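Local atomic coordinates of Isomerase/lactonizing enzyme (Agrobacterium fabrum str. C58, PDB entry 2NQL), a protein that belongs to the enolase superfamily, related to mandelate racemase and muconate lactonizing enzymes, pairing an N-terminal capping domain with a TIM-type barrel that holds a sodium ion. Residues L171-Y174 with W175-G179; E226-A229 with E230-P233; E252-S255 with K256-V260; Q287-M290 with G291-G294; G302-A305 with A306-I310. All coordinates share one frame; numbering follows the deposited sequence.

Contact 1. Residues L171-Y174 with W175-G179; sequences LAKY and WQDRG
Tyr174 sets the edge of its ring against one face of the Trp175 indole, and this pair divides the contact into a buried and an exposed half. The two planes stand at 89°, with the tyrosine ring centroid 5.2 Å from that of the indole five-membered ring, a T-shaped stack led by Tyr174 CD2, which comes within 3.8 Å of Trp175 CD1. Their first torsions differ, which helps neighbours in sequence to meet: Tyr174 has CG anti to N (chi1 173°), whereas Trp175 keeps CG beside its own N. On the packed side the indole edge looks at the backbone of the previous turn, Trp175 CD1 being 3.2 Å from Leu171 O, and Phe180 and His344 add further aromatic contacts to it. Ala172 faces helix 194-205, where Gln176 NE2 donates to Leu205 O.

Residues 171-177 form the last turns of helix 165-177, the helix of the beta-alpha-beta unit between strands 152-158 and 182-186 of the barrel. Regular i to i+4 bonds run through it, such as Gln176 N to Ala172 O at 2.8 Å, and Gly179, with positive phi, ends it in a Schellman motif.

The outer side is looser. Arg178 runs alongside Tyr174, pointing the same way; its CD lies 3.5 Å from Tyr174 CE2, and a bend at chi3 (69°) brings the guanidinium edge to the phenol, where Arg178 NH1 gives Tyr174 OH only a weak bond of 3.1 Å. Lys173 and Asp177 carry opposite charges one turn apart, but Lys173 NZ stays 5.1 Å from Asp177 OD1.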
loop_
_atom_site.group_PDB
_atom_site.type_symbol
_atom_site.label_atom_id
_atom_site.label_comp_id
_atom_site.label_asym_id
_atom_site.label_seq_id
_atom_site.Cartn_x
_atom_site.Cartn_y
_atom_site.Cartn_z
ATOM N N LEU A 171 9.402 13.229 34.317
ATOM C CA LEU A 171 8.204 12.550 33.865
ATOM C C LEU A 171 8.343 11.024 33.864
ATOM O O LEU A 171 7.413 10.315 34.261
ATOM C CB LEU A 171 7.769 13.097 32.507
ATOM C CG LEU A 171 6.308 12.910 32.103
ATOM C CD1 LEU A 171 5.335 13.488 33.143
ATOM C CD2 LEU A 171 6.108 13.592 30.766
ATOM N N ALA A 172 9.505 10.515 33.451
ATOM C CA ALA A 172 9.741 9.073 33.436
ATOM C C ALA A 172 9.750 8.545 34.867
ATOM O O ALA A 172 9.187 7.481 35.153
ATOM C CB ALA A 172 11.081 8.728 32.706
ATOM N N LYS A 173 10.364 9.307 35.768
ATOM C CA LYS A 173 10.457 8.885 37.165
ATOM C C LYS A 173 9.080 8.865 37.806
ATOM O O LYS A 173 8.786 7.977 38.617
ATOM C CB LYS A 173 11.388 9.824 37.942
ATOM C CG LYS A 173 11.789 9.316 39.340
ATOM C CD LYS A 173 12.644 10.383 40.055
ATOM C CE LYS A 173 12.845 10.058 41.533
ATOM N NZ LYS A 173 13.661 8.821 41.720
ATOM N N TYR A 174 8.252 9.857 37.458
ATOM C CA TYR A 174 6.865 9.898 37.905
ATOM C C TYR A 174 6.124 8.610 37.530
ATOM O O TYR A 174 5.424 8.004 38.371
ATOM C CB TYR A 174 6.152 11.124 37.313
ATOM C CG TYR A 174 4.669 11.143 37.591
ATOM C CD1 TYR A 174 4.179 11.549 38.836
ATOM C CD2 TYR A 174 3.758 10.702 36.629
ATOM C CE1 TYR A 174 2.798 11.543 39.101
ATOM C CE2 TYR A 174 2.394 10.690 36.884
ATOM C CZ TYR A 174 1.928 11.099 38.112
ATOM O OH TYR A 174 0.594 11.078 38.332
ATOM N N TRP A 175 6.278 8.198 36.270
ATOM C CA TRP A 175 5.691 6.944 35.801
ATOM C C TRP A 175 6.285 5.693 36.445
ATOM O O TRP A 175 5.546 4.751 36.737
ATOM C CB TRP A 175 5.650 6.880 34.252
ATOM C CG TRP A 175 4.541 7.773 33.751
ATOM C CD1 TRP A 175 4.659 9.057 33.268
ATOM C CD2 TRP A 175 3.138 7.495 33.803
ATOM N NE1 TRP A 175 3.418 9.571 32.991
ATOM C CE2 TRP A 175 2.466 8.641 33.313
ATOM C CE3 TRP A 175 2.382 6.377 34.193
ATOM C CZ2 TRP A 175 1.066 8.708 33.210
ATOM C CZ3 TRP A 175 0.979 6.447 34.095
ATOM C CH2 TRP A 175 0.345 7.600 33.601
ATOM N N GLN A 176 7.596 5.706 36.698
ATOM C CA GLN A 176 8.248 4.633 37.454
ATOM C C GLN A 176 7.620 4.475 38.845
ATOM O O GLN A 176 7.363 3.349 39.288
ATOM C CB GLN A 176 9.760 4.874 37.574
ATOM C CG GLN A 176 10.546 3.667 38.100
ATOM C CD GLN A 176 12.024 3.953 38.252
ATOM O OE1 GLN A 176 12.413 4.958 38.848
ATOM N NE2 GLN A 176 12.861 3.065 37.714
ATOM N N ASP A 177 7.358 5.600 39.508
ATOM C CA ASP A 177 6.755 5.625 40.856
ATOM C C ASP A 177 5.311 5.108 40.838
ATOM O O ASP A 177 4.768 4.695 41.869
ATOM C CB ASP A 177 6.766 7.048 41.425
ATOM C CG ASP A 177 8.143 7.508 41.843
ATOM O OD1 ASP A 177 9.074 6.670 41.927
ATOM O OD2 ASP A 177 8.306 8.728 42.075
ATOM N N ARG A 178 4.690 5.131 39.658
ATOM C CA ARG A 178 3.386 4.519 39.456
ATOM C C ARG A 178 3.453 3.018 39.127
ATOM O O ARG A 178 2.421 2.398 38.872
ATOM C CB ARG A 178 2.614 5.265 38.352
ATOM C CG ARG A 178 2.240 6.706 38.691
ATOM C CD ARG A 178 1.434 7.348 37.566
ATOM N NE ARG A 178 0.099 6.749 37.447
ATOM C CZ ARG A 178 -1.000 7.271 37.981
ATOM N NH1 ARG A 178 -0.941 8.411 38.669
ATOM N NH2 ARG A 178 -2.160 6.646 37.836
ATOM N N GLY A 179 4.644 2.428 39.116
ATOM C CA GLY A 179 4.772 0.968 38.999
ATOM C C GLY A 179 5.139 0.467 37.603
ATOM O O GLY A 179 5.102 -0.731 37.323
#

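Contact 2. Residues E226-A229 with E230-P233; sequences ELIA and EMQP
Glu226 begins the run by accepting the N-H of Glu230 on its carbonyl, with Glu230 N 3.0 Å from Glu226 O. Their side chains occupy the same exposed flank of the helix but do not pair: Glu226 OE1 and Glu230 OE2 are 5.5 Å apart, two like charges with Arg223 close to both. The arginine makes a salt bridge with Glu226 and a long, weak ion pair with Glu230, which probably eases the repulsion between the carboxylates.

Leu227 comes next. Its carbonyl takes the N-H of Met231 at 3.0 Å (Met231 N to Leu227 O), while its side chain reaches obliquely across that of Glu230, CD2 ending 4.2 Å from Glu230 OE2. Leu227 and Met231, both buried, rest on Pro194 of helix 194-205, so this flank of helix 221-231 is a helix-helix seam on the outside of the barrel, within the beta-alpha-beta unit that connects strands 210-214 and 239-240.

Ile228 is buried as well, packed on Val260 and Thr258. The methionine chain bends at its last torsion (chi3 -53°), and this turns CE back toward the helix, 3.9 Å from Ile228 CA and 4.4 Å from Ile228 CG1. Here the backbone bonding also starts to change: Ile228 O is approached by Met231 N and by Gln232 N, both weakly, as the alpha-helix passes into a 3-10 segment.

Ala229, the last of the four, is exposed. Its carbonyl receives another weak bond from Gln232 N, at 3.5 Å, and meets Pro233, which has no N-H to offer; Pro233 CD abuts Ala229 O at 3.3 Å.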
loop_
_atom_site.group_PDB
_atom_site.type_symbol
_atom_site.label_atom_id
_atom_site.label_comp_id
_atom_site.label_asym_id
_atom_site.label_seq_id
_atom_site.Cartn_x
_atom_site.Cartn_y
_atom_site.Cartn_z
ATOM N N GLU A 226 26.181 3.580 14.399
ATOM C CA GLU A 226 26.940 4.538 15.196
ATOM C C GLU A 226 26.186 4.984 16.444
ATOM O O GLU A 226 26.754 5.042 17.543
ATOM C CB GLU A 226 27.278 5.777 14.369
ATOM C CG GLU A 226 28.425 5.608 13.393
ATOM C CD GLU A 226 28.560 6.803 12.466
ATOM O OE1 GLU A 226 28.241 7.936 12.894
ATOM O OE2 GLU A 226 28.981 6.611 11.307
ATOM N N LEU A 227 24.907 5.312 16.260
ATOM C CA LEU A 227 24.080 5.811 17.336
ATOM C C LEU A 227 23.765 4.690 18.337
ATOM O O LEU A 227 23.738 4.909 19.565
ATOM C CB LEU A 227 22.800 6.434 16.748
ATOM C CG LEU A 227 22.935 7.768 15.982
ATOM C CD1 LEU A 227 21.643 8.104 15.260
ATOM C CD2 LEU A 227 23.358 8.941 16.901
ATOM N N ILE A 228 23.552 3.485 17.811
ATOM C CA ILE A 228 23.310 2.315 18.661
ATOM C C ILE A 228 24.544 2.023 19.531
ATOM O O ILE A 228 24.410 1.761 20.724
ATOM C CB ILE A 228 22.878 1.100 17.830
ATOM C CG1 ILE A 228 21.471 1.330 17.251
ATOM C CG2 ILE A 228 22.880 -0.179 18.652
ATOM C CD1 ILE A 228 21.060 0.291 16.203
ATOM N N ALA A 229 25.729 2.096 18.923
ATOM C CA ALA A 229 27.009 2.052 19.654
ATOM C C ALA A 229 27.148 3.115 20.759
ATOM O O ALA A 229 27.632 2.797 21.852
ATOM C CB ALA A 229 28.188 2.124 18.677
ATOM N N GLU A 230 26.711 4.349 20.483
ATOM C CA GLU A 230 26.720 5.450 21.464
ATOM C C GLU A 230 25.779 5.182 22.636
ATOM O O GLU A 230 26.048 5.587 23.783
ATOM C CB GLU A 230 26.324 6.776 20.802
ATOM C CG GLU A 230 27.469 7.545 20.156
ATOM C CD GLU A 230 26.998 8.813 19.453
ATOM O OE1 GLU A 230 26.310 9.643 20.093
ATOM O OE2 GLU A 230 27.325 8.979 18.255
ATOM N N MET A 231 24.667 4.511 22.343
ATOM C CA MET A 231 23.677 4.195 23.372
ATOM C C MET A 231 23.987 2.936 24.170
ATOM O O MET A 231 23.541 2.789 25.317
ATOM C CB MET A 231 22.289 4.092 22.748
ATOM C CG MET A 231 21.774 5.450 22.287
ATOM S SD MET A 231 20.062 5.297 21.703
ATOM C CE MET A 231 20.236 3.962 20.500
ATOM N N GLN A 232 24.740 2.022 23.567
ATOM C CA GLN A 232 24.905 0.704 24.167
ATOM C C GLN A 232 25.570 0.593 25.562
ATOM O O GLN A 232 25.210 -0.296 26.323
ATOM C CB GLN A 232 25.260 -0.398 23.142
ATOM C CG GLN A 232 26.689 -0.863 23.086
ATOM C CD GLN A 232 27.027 -1.866 24.184
ATOM O OE1 GLN A 232 27.757 -1.543 25.120
ATOM N NE2 GLN A 232 26.488 -3.079 24.078
ATOM N N PRO A 233 26.511 1.509 25.914
ATOM C CA PRO A 233 26.959 1.600 27.318
ATOM C C PRO A 233 25.866 1.820 28.375
ATOM O O PRO A 233 26.107 1.598 29.567
ATOM C CB PRO A 233 27.913 2.804 27.300
ATOM C CG PRO A 233 28.433 2.844 25.924
ATOM C CD PRO A 233 27.263 2.455 25.065
#

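Contact 3. Residues E252-S255 with K256-V260; sequences EKVS and KNTDV
Lys256 lies back along the C-terminal turn of helix 248-255, on the outside of the barrel, to reach Glu252. Its CB sits 3.5 Å from Glu252 O, and CG keeps the same distance from that oxygen, since CG stands beside the lysine's own N (chi1 -76°). Beyond CG the chain is extended: CD passes 4.0 Å from Glu252 CG, CE runs on toward the carboxylate, and NZ closes a salt bridge of 3.1 Å with Glu252 OE2. The ammonium meets this oxygen on its anti side, 34° out of the carboxylate plane.

Under the lysine, Glu252 O accepts both Lys256 N and Ser255 OG, the latter at 3.0 Å, from the same face of its plane; Ser255 OG is also hydrogen-bonded to Arg282 N. In the loop leading into strand 262-264, Thr258 turns CG2 to Val254 O, 3.3 Å away, while its OG1 takes the N-H of Val260 in an ST turn; a water donates to both Ser255 O and Thr258 O.

Glu252 OE1 has a second cation, Arg280. Sharing the carboxylate between two positive groups would be expected to favour its ionised form and to tie this helix end to the loop between helix 271-278 and strand 285-286, which carries Arg280 and Arg282.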
loop_
_atom_site.group_PDB
_atom_site.type_symbol
_atom_site.label_atom_id
_atom_site.label_comp_id
_atom_site.label_asym_id
_atom_site.label_seq_id
_atom_site.Cartn_x
_atom_site.Cartn_y
_atom_site.Cartn_z
ATOM N N GLU A 252 18.920 -5.374 7.445
ATOM C CA GLU A 252 19.799 -6.543 7.531
ATOM C C GLU A 252 21.180 -6.181 8.080
ATOM O O GLU A 252 21.653 -6.799 9.031
ATOM C CB GLU A 252 19.919 -7.247 6.183
ATOM C CG GLU A 252 20.919 -8.400 6.177
ATOM C CD GLU A 252 20.855 -9.267 4.921
ATOM O OE1 GLU A 252 20.066 -8.981 3.992
ATOM O OE2 GLU A 252 21.610 -10.255 4.872
ATOM N N LYS A 253 21.800 -5.170 7.485
ATOM C CA LYS A 253 23.110 -4.716 7.918
ATOM C C LYS A 253 23.117 -4.268 9.387
ATOM O O LYS A 253 24.001 -4.670 10.146
ATOM C CB LYS A 253 23.649 -3.615 6.995
ATOM C CG LYS A 253 24.980 -3.017 7.504
ATOM C CD LYS A 253 25.691 -2.181 6.460
ATOM C CE LYS A 253 27.047 -1.745 6.992
ATOM N NZ LYS A 253 27.899 -1.188 5.911
ATOM N N VAL A 254 22.133 -3.461 9.790
ATOM C CA VAL A 254 22.068 -2.982 11.180
ATOM C C VAL A 254 21.951 -4.165 12.135
ATOM O O VAL A 254 22.706 -4.250 13.122
ATOM C CB VAL A 254 20.913 -1.961 11.429
ATOM C CG1 VAL A 254 20.741 -1.681 12.927
ATOM C CG2 VAL A 254 21.201 -0.660 10.731
ATOM N N SER A 255 21.047 -5.091 11.811
ATOM C CA SER A 255 20.651 -6.170 12.716
ATOM C C SER A 255 21.742 -7.223 12.907
ATOM O O SER A 255 21.753 -7.939 13.906
ATOM C CB SER A 255 19.371 -6.839 12.229
ATOM O OG SER A 255 19.619 -7.688 11.121
ATOM N N LYS A 256 22.649 -7.314 11.940
ATOM C CA LYS A 256 23.730 -8.290 11.987
ATOM C C LYS A 256 25.026 -7.717 12.546
ATOM O O LYS A 256 26.011 -8.435 12.687
ATOM C CB LYS A 256 23.950 -8.886 10.602
ATOM C CG LYS A 256 22.883 -9.889 10.253
ATOM C CD LYS A 256 23.073 -10.473 8.880
ATOM C CE LYS A 256 22.186 -11.681 8.724
ATOM N NZ LYS A 256 22.139 -12.134 7.317
ATOM N N ASN A 257 25.017 -6.426 12.871
ATOM C CA ASN A 257 26.232 -5.729 13.295
ATOM C C ASN A 257 26.096 -5.027 14.639
ATOM O O ASN A 257 26.961 -4.233 15.028
ATOM C CB ASN A 257 26.696 -4.746 12.211
ATOM C CG ASN A 257 27.332 -5.453 11.027
ATOM O OD1 ASN A 257 26.721 -5.592 9.964
ATOM N ND2 ASN A 257 28.558 -5.939 11.217
ATOM N N THR A 258 24.995 -5.315 15.329
ATOM C CA THR A 258 24.847 -4.974 16.739
ATOM C C THR A 258 24.163 -6.107 17.476
ATOM O O THR A 258 23.393 -6.867 16.884
ATOM C CB THR A 258 24.102 -3.627 16.960
ATOM O OG1 THR A 258 24.063 -3.330 18.362
ATOM C CG2 THR A 258 22.658 -3.664 16.398
ATOM N N ASP A 259 24.490 -6.243 18.762
ATOM C CA ASP A 259 23.863 -7.224 19.642
ATOM C C ASP A 259 22.625 -6.640 20.326
ATOM O O ASP A 259 21.832 -7.382 20.899
ATOM C CB ASP A 259 24.851 -7.706 20.715
ATOM C CG ASP A 259 26.007 -8.505 20.138
ATOM O OD1 ASP A 259 25.760 -9.592 19.562
ATOM O OD2 ASP A 259 27.163 -8.044 20.265
ATOM N N VAL A 260 22.480 -5.317 20.272
ATOM C CA VAL A 260 21.268 -4.645 20.738
ATOM C C VAL A 260 20.077 -5.198 19.955
ATOM O O VAL A 260 20.121 -5.231 18.722
ATOM C CB VAL A 260 21.395 -3.107 20.606
ATOM C CG1 VAL A 260 20.102 -2.419 21.036
ATOM C CG2 VAL A 260 22.580 -2.607 21.468
HETATM O O HOH W 1 23.515 -9.463 15.539
#

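Contact 4. Residues Q287-M290 with G291-G294; sequences QPEM and GHKG
A buried helix cap, close to the centre of the chain: Glu289 leaves strand 285-286 behind and caps the short, weakly bonded helix 290-293 with its own side chain. Glu289 OE2 accepts the N-H of Gly291 at 2.8 Å in a nearly straight bond (163°), met on the anti side of the carboxylate. A bend at chi2 (47°) folds the acid back over the first turn in this N-cap bond. The other oxygen, OE1, is held by His315, so the carboxylate is fixed at both ends; the bound sodium ion is about 7 Å from the Glu289 side chain.

The loop follows a barrel strand, at the end where Glu240 and Glu266 bind the sodium, and the first of these also accepts from Gln287. In the enolase superfamily the active site lies at this end of the barrel, beneath the capping domain. His292 reaches toward that domain, bonded to Asp121 and stacked on Tyr70, and it also packs on Arg112 of the second subunit.

Lys293 turns the other way, back under the loop. Its CD is 3.7 Å from Pro288 CB, and a final bend at chi4 brings NZ beneath the Glu289 backbone, where the carbonyls of Gly265 and Trp268 bind the ammonium.

Met290 O is gripped twice: Gly294 N meets it in the carbonyl plane on a lone pair at 2.9 Å, and Lys293 N comes from above that plane at 3.0 Å. The methionine chain, bent at chi2 and chi3, curls its sulfur against Gly294, which has positive phi.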
loop_
_atom_site.group_PDB
_atom_site.type_symbol
_atom_site.label_atom_id
_atom_site.label_comp_id
_atom_site.label_asym_id
_atom_site.label_seq_id
_atom_site.Cartn_x
_atom_site.Cartn_y
_atom_site.Cartn_z
ATOM N N GLN A 287 6.470 -5.470 16.343
ATOM C CA GLN A 287 5.682 -4.415 16.995
ATOM C C GLN A 287 4.422 -4.082 16.210
ATOM O O GLN A 287 4.272 -2.917 15.785
ATOM C CB GLN A 287 6.525 -3.138 17.166
ATOM C CG GLN A 287 7.811 -3.344 17.985
ATOM C CD GLN A 287 8.700 -2.138 17.948
ATOM O OE1 GLN A 287 9.148 -1.722 16.887
ATOM N NE2 GLN A 287 8.929 -1.530 19.111
ATOM N N PRO A 288 3.517 -5.074 16.031
ATOM C CA PRO A 288 2.366 -4.822 15.178
ATOM C C PRO A 288 1.465 -3.710 15.728
ATOM O O PRO A 288 1.329 -3.546 16.943
ATOM C CB PRO A 288 1.622 -6.166 15.183
ATOM C CG PRO A 288 2.063 -6.864 16.437
ATOM C CD PRO A 288 3.490 -6.449 16.579
ATOM N N GLU A 289 0.879 -2.953 14.814
ATOM C CA GLU A 289 -0.123 -1.972 15.121
ATOM C C GLU A 289 -1.497 -2.426 14.645
ATOM O O GLU A 289 -1.775 -2.493 13.433
ATOM C CB GLU A 289 0.273 -0.613 14.514
ATOM C CG GLU A 289 -0.827 0.499 14.618
ATOM C CD GLU A 289 -1.453 0.597 16.015
ATOM O OE1 GLU A 289 -0.719 0.917 16.981
ATOM O OE2 GLU A 289 -2.685 0.356 16.150
ATOM N N MET A 290 -2.366 -2.724 15.612
ATOM C CA MET A 290 -3.668 -3.315 15.315
ATOM C C MET A 290 -4.511 -2.419 14.386
ATOM O O MET A 290 -5.257 -2.931 13.541
ATOM C CB MET A 290 -4.436 -3.540 16.621
ATOM C CG MET A 290 -5.861 -4.012 16.441
ATOM S SD MET A 290 -6.049 -5.568 15.520
ATOM C CE MET A 290 -5.407 -6.749 16.696
ATOM N N GLY A 291 -4.399 -1.094 14.534
ATOM C CA GLY A 291 -5.194 -0.169 13.719
ATOM C C GLY A 291 -4.875 -0.228 12.223
ATOM O O GLY A 291 -5.721 0.116 11.393
ATOM N N HIS A 292 -3.661 -0.666 11.898
ATOM C CA HIS A 292 -3.225 -0.877 10.509
ATOM C C HIS A 292 -3.567 -2.297 10.017
ATOM O O HIS A 292 -3.587 -2.530 8.806
ATOM C CB HIS A 292 -1.690 -0.692 10.344
ATOM C CG HIS A 292 -1.243 0.734 10.293
ATOM N ND1 HIS A 292 -1.928 1.714 9.601
ATOM C CD2 HIS A 292 -0.153 1.337 10.826
ATOM C CE1 HIS A 292 -1.279 2.862 9.717
ATOM N NE2 HIS A 292 -0.206 2.662 10.462
ATOM N N LYS A 293 -3.821 -3.231 10.942
ATOM C CA LYS A 293 -3.695 -4.674 10.641
ATOM C C LYS A 293 -4.990 -5.464 10.758
ATOM O O LYS A 293 -5.328 -6.229 9.853
ATOM C CB LYS A 293 -2.571 -5.345 11.464
ATOM C CG LYS A 293 -1.198 -4.785 11.175
ATOM C CD LYS A 293 -0.133 -5.505 11.989
ATOM C CE LYS A 293 1.253 -5.017 11.634
ATOM N NZ LYS A 293 1.477 -3.571 11.992
ATOM N N GLY A 294 -5.713 -5.291 11.866
ATOM C CA GLY A 294 -6.927 -6.062 12.135
ATOM C C GLY A 294 -6.519 -7.347 12.843
ATOM O O GLY A 294 -5.337 -7.694 12.859
#

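Contact 5. Residues G302-A305 with A306-I310; sequences GALA and AEHGI
Ala305 O is gripped from both faces of its carbonyl plane, by His308 N at 3.1 Å and by Ile310 N at 2.9 Å. The Ile310 bond is the straighter (164°) and lies nearer the plane, whereas His308 N sits well above it. Gly309, between these two donors, takes positive phi and lets the chain double back, so that Ile310 returns over the turn it has just left and places CB 4.1 Å from Ala305 CB.

This is a Schellman motif closing helix 295-308, a helix on the outside of the barrel, just before the chain enters strand 311-312. Upstream the bonding is ordinary, with Ala306 N on Gly302 O at 3.0 Å and Glu307 N on Ala303 O. Ile310 and Leu304 both lean on helix 271-278, through Ile278 and through Met274 and Arg275 respectively.

Leu304 is the hub of the side-chain contacts. With CG anti to the backbone N (chi1 -174°), the branch stands out from the helix and CD1 leans toward the next turn, touching two of its residues: Glu307 OE1 at 3.4 Å and His308 CD2 at 3.8 Å. The imidazole also turns an edge to the backbone, its CD2 lying 3.4 Å from Leu304 O in the ring plane. Glu307, extended beyond CG, follows the exposed flank, its CG resting against Ala303 O, while Ala306 packs on Ser335 and Met336.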
loop_
_atom_site.group_PDB
_atom_site.type_symbol
_atom_site.label_atom_id
_atom_site.label_comp_id
_atom_site.label_asym_id
_atom_site.label_seq_id
_atom_site.Cartn_x
_atom_site.Cartn_y
_atom_site.Cartn_z
ATOM N N GLY A 302 1.603 -12.921 14.925
ATOM C CA GLY A 302 1.915 -13.561 16.208
ATOM C C GLY A 302 2.353 -15.019 16.053
ATOM O O GLY A 302 3.348 -15.433 16.654
ATOM N N ALA A 303 1.622 -15.779 15.240
ATOM C CA ALA A 303 1.958 -17.186 14.932
ATOM C C ALA A 303 3.302 -17.344 14.214
ATOM O O ALA A 303 4.086 -18.254 14.515
ATOM C CB ALA A 303 0.840 -17.821 14.110
ATOM N N LEU A 304 3.582 -16.449 13.271
ATOM C CA LEU A 304 4.880 -16.420 12.606
ATOM C C LEU A 304 6.033 -16.067 13.550
ATOM O O LEU A 304 7.132 -16.631 13.438
ATOM C CB LEU A 304 4.857 -15.480 11.388
ATOM C CG LEU A 304 6.124 -15.490 10.525
ATOM C CD1 LEU A 304 6.403 -16.917 9.975
ATOM C CD2 LEU A 304 5.994 -14.461 9.384
ATOM N N ALA A 305 5.773 -15.165 14.501
ATOM C CA ALA A 305 6.756 -14.850 15.532
ATOM C C ALA A 305 7.075 -16.075 16.398
ATOM O O ALA A 305 8.252 -16.318 16.714
ATOM C CB ALA A 305 6.274 -13.693 16.404
ATOM N N ALA A 306 6.032 -16.819 16.768
ATOM C CA ALA A 306 6.182 -18.079 17.531
ATOM C C ALA A 306 7.024 -19.115 16.801
ATOM O O ALA A 306 7.843 -19.804 17.426
ATOM C CB ALA A 306 4.817 -18.667 17.927
ATOM N N GLU A 307 6.855 -19.197 15.482
ATOM C CA GLU A 307 7.677 -20.079 14.637
ATOM C C GLU A 307 9.171 -19.796 14.688
ATOM O O GLU A 307 9.981 -20.689 14.418
ATOM C CB GLU A 307 7.208 -20.050 13.179
ATOM C CG GLU A 307 5.919 -20.815 12.917
ATOM C CD GLU A 307 5.290 -20.467 11.570
ATOM O OE1 GLU A 307 6.039 -20.265 10.587
ATOM O OE2 GLU A 307 4.042 -20.397 11.495
ATOM N N HIS A 308 9.541 -18.560 15.009
ATOM C CA HIS A 308 10.907 -18.108 14.850
ATOM C C HIS A 308 11.496 -17.569 16.144
ATOM O O HIS A 308 12.604 -17.010 16.161
ATOM C CB HIS A 308 10.987 -17.110 13.696
ATOM C CG HIS A 308 10.777 -17.750 12.359
ATOM N ND1 HIS A 308 11.802 -18.327 11.640
ATOM C CD2 HIS A 308 9.668 -17.854 11.586
ATOM C CE1 HIS A 308 11.328 -18.781 10.493
ATOM N NE2 HIS A 308 10.036 -18.507 10.437
ATOM N N GLY A 309 10.742 -17.760 17.232
ATOM C CA GLY A 309 11.127 -17.289 18.553
ATOM C C GLY A 309 11.345 -15.794 18.631
ATOM O O GLY A 309 12.252 -15.335 19.309
ATOM N N ILE A 310 10.521 -15.035 17.907
ATOM C CA ILE A 310 10.595 -13.574 17.910
ATOM C C ILE A 310 9.582 -13.080 18.949
ATOM O O ILE A 310 8.431 -13.520 18.930
ATOM C CB ILE A 310 10.270 -13.007 16.476
ATOM C CG1 ILE A 310 11.331 -13.522 15.476
ATOM C CG2 ILE A 310 10.229 -11.451 16.492
ATOM C CD1 ILE A 310 11.042 -13.269 14.001
#

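In the fold
Contact 4 is the buried one, its centre about 5 Å from that of the chain, where a carboxylate cap and a lysine bound by carbonyls sit near the sodium site. The centres of the other four lie 19 to 26 Å from it; they are partly buried, each at the end of a helix flanking the barrel. Contacts 1 and 5 both finish in Schellman motifs, the first flanked by an aromatic stack, the second by aliphatic packing; contact 2 runs into a 3-10 turn, and contact 3 adds a salt bridge. Contacts 2 and 3 touch directly, Ile228 packing on Val254, Thr258 and Val260. Contacts 4 and 5 belong to successive helices, their nearest atoms about 6 Å apart.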